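Local atomic coordinates of enoyl-CoA hydratase (Mycobacterium thermoresistibile, PDB entry 3T3W), a protein that probably hydrates the double bond of enoyl-CoA thioesters in lipid metabolism. Residues 161-166 against 250-255. Sequence-based numbering, arbitrary orientation.
Sequences GVEYHG and DIHQTG. With ZN (zinc ion), chain T.
His252 ND1 donates a hydrogen bond to Gly161 O at 2.7 Å, while NE2 on the far side of the same imidazole binds the zinc ion at 2.1 Å. The carbonyl oxygen lies close to the ring plane, and the ring nitrogen sits in the plane of the Gly161 carbonyl, so the two bonds together fix the rotation of the ring. With ND1 carrying the proton, NE2 offers its lone pair to the metal, and the carbonyl would be expected to make NE2 a somewhat stronger ligand. CG of His252 stands anti to its backbone N (chi1 177°), which lets the ring reach from helix 241-263 to both the Gly161 carbonyl and the zinc.

Glu163 supplies a second ligand, its OE2 lying 2.1 Å from the zinc. With CG anti to the carbonyl carbon (chi1 -70°), the methylene lies over one face of the imidazole in a CH-pi contact, 3.5 Å from the ring centroid and displaced toward the rim at NE2 and CD2; the bend at chi2 then turns the carboxylate to the metal. Carboxylate and ring planes are turned 39° apart. OE2 and NE2 of His252 approach to 2.9 Å because they share the metal, not through a hydrogen bond. Water 1 also coordinates the zinc, and Glu102 and His256 complete the site; Gln253 NE2, one residue on from His252, hydrogen-bonds to Glu102 OE2.

Asp250 and Thr254 of the same helix meet neighbouring subunits of the six-chain assembly. The metal thus ties the buried loop between strand 149-151 and helix 167-171 to helix 241-263, where His252 and His256 lie one turn apart, and to helix 95-115, which brings Glu102.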
loop_
_atom_site.group_PDB
_atom_site.type_symbol
_atom_site.label_atom_id
_atom_site.label_comp_id
_atom_site.label_asym_id
_atom_site.label_seq_id
_atom_site.Cartn_x
_atom_site.Cartn_y
_atom_site.Cartn_z
ATOM N N GLY F 161 4.916 19.981 11.656
ATOM C CA GLY F 161 5.758 18.924 12.212
ATOM C C GLY F 161 7.119 18.931 11.529
ATOM O O GLY F 161 7.279 19.467 10.405
ATOM N N VAL F 162 8.094 18.297 12.161
ATOM C CA VAL F 162 9.467 18.235 11.587
ATOM C C VAL F 162 9.528 17.379 10.317
ATOM O O VAL F 162 8.534 16.718 9.898
ATOM C CB VAL F 162 10.487 17.737 12.631
ATOM C CG1 VAL F 162 10.608 18.775 13.782
ATOM C CG2 VAL F 162 10.084 16.353 13.171
ATOM N N GLU F 163 10.720 17.387 9.714
ATOM C CA GLU F 163 10.914 16.908 8.341
ATOM C C GLU F 163 10.752 15.411 8.160
ATOM O O GLU F 163 10.458 14.954 7.044
ATOM C CB GLU F 163 12.353 17.270 7.922
ATOM C CG GLU F 163 12.606 18.762 7.712
ATOM C CD GLU F 163 12.912 19.604 8.971
ATOM O OE1 GLU F 163 12.828 19.087 10.109
ATOM O OE2 GLU F 163 13.186 20.820 8.791
ATOM N N TYR F 164 10.963 14.646 9.227
ATOM C CA TYR F 164 10.939 13.189 9.238
ATOM C C TYR F 164 9.761 12.831 10.134
ATOM O O TYR F 164 9.835 12.936 11.378
ATOM C CB TYR F 164 12.248 12.672 9.819
ATOM C CG TYR F 164 12.474 11.169 9.923
ATOM C CD1 TYR F 164 13.238 10.499 8.977
ATOM C CD2 TYR F 164 12.042 10.436 11.021
ATOM C CE1 TYR F 164 13.506 9.129 9.077
ATOM C CE2 TYR F 164 12.347 9.079 11.159
ATOM C CZ TYR F 164 13.094 8.426 10.177
ATOM O OH TYR F 164 13.429 7.089 10.283
ATOM N N HIS F 165 8.658 12.480 9.499
ATOM C CA HIS F 165 7.401 12.295 10.205
ATOM C C HIS F 165 7.307 10.900 10.820
ATOM O O HIS F 165 6.600 10.026 10.338
ATOM C CB HIS F 165 6.186 12.596 9.304
ATOM C CG HIS F 165 4.883 12.630 10.064
ATOM N ND1 HIS F 165 4.419 13.768 10.653
ATOM C CD2 HIS F 165 4.021 11.611 10.447
ATOM C CE1 HIS F 165 3.283 13.472 11.317
ATOM N NE2 HIS F 165 3.047 12.160 11.199
ATOM N N GLY F 166 7.977 10.730 11.951
ATOM C CA GLY F 166 7.844 9.538 12.778
ATOM C C GLY F 166 6.582 9.576 13.643
ATOM O O GLY F 166 6.169 8.557 14.175
ATOM N N ASP F 250 7.387 16.617 1.722
ATOM C CA ASP F 250 6.812 17.649 0.879
ATOM C C ASP F 250 5.760 18.510 1.617
ATOM O O ASP F 250 5.720 19.731 1.412
ATOM C CB ASP F 250 6.228 17.080 -0.422
ATOM C CG ASP F 250 7.318 16.449 -1.283
ATOM O OD1 ASP F 250 8.263 17.225 -1.653
ATOM O OD2 ASP F 250 7.273 15.199 -1.517
ATOM N N ILE F 251 4.940 17.888 2.454
ATOM C CA ILE F 251 3.991 18.664 3.291
ATOM C C ILE F 251 4.763 19.698 4.166
ATOM O O ILE F 251 4.397 20.874 4.254
ATOM C CB ILE F 251 3.117 17.714 4.126
ATOM C CG1 ILE F 251 2.211 16.884 3.211
ATOM C CG2 ILE F 251 2.321 18.483 5.227
ATOM C CD1 ILE F 251 1.518 15.669 3.849
ATOM N N HIS F 252 5.827 19.238 4.809
ATOM C CA HIS F 252 6.706 20.086 5.601
ATOM C C HIS F 252 7.232 21.240 4.763
ATOM O O HIS F 252 7.183 22.409 5.188
ATOM C CB HIS F 252 7.800 19.229 6.186
ATOM C CG HIS F 252 8.830 20.013 6.966
ATOM N ND1 HIS F 252 8.833 20.058 8.318
ATOM C CD2 HIS F 252 9.913 20.780 6.537
ATOM C CE1 HIS F 252 9.854 20.847 8.734
ATOM N NE2 HIS F 252 10.510 21.303 7.654
ATOM N N GLN F 253 7.666 20.952 3.553
ATOM C CA GLN F 253 8.188 21.983 2.674
ATOM C C GLN F 253 7.132 23.010 2.235
ATOM O O GLN F 253 7.458 24.178 1.987
ATOM C CB GLN F 253 8.919 21.342 1.481
ATOM C CG GLN F 253 10.180 20.580 1.873
ATOM C CD GLN F 253 11.241 21.435 2.532
ATOM O OE1 GLN F 253 11.380 22.607 2.213
ATOM N NE2 GLN F 253 11.953 20.873 3.498
ATOM N N THR F 254 5.865 22.614 2.118
ATOM C CA THR F 254 4.825 23.620 1.829
ATOM C C THR F 254 4.733 24.629 2.994
ATOM O O THR F 254 4.275 25.772 2.791
ATOM C CB THR F 254 3.409 23.041 1.544
ATOM O OG1 THR F 254 2.850 22.441 2.740
ATOM C CG2 THR F 254 3.474 22.046 0.374
ATOM N N GLY F 255 5.124 24.207 4.198
ATOM C CA GLY F 255 5.165 25.131 5.352
ATOM C C GLY F 255 6.197 26.189 5.163
ATOM O O GLY F 255 5.954 27.412 5.345
HETATM ZN ZN ZN T . 12.302 22.340 7.600
HETATM O O HOH W 1 12.028 23.225 9.499
#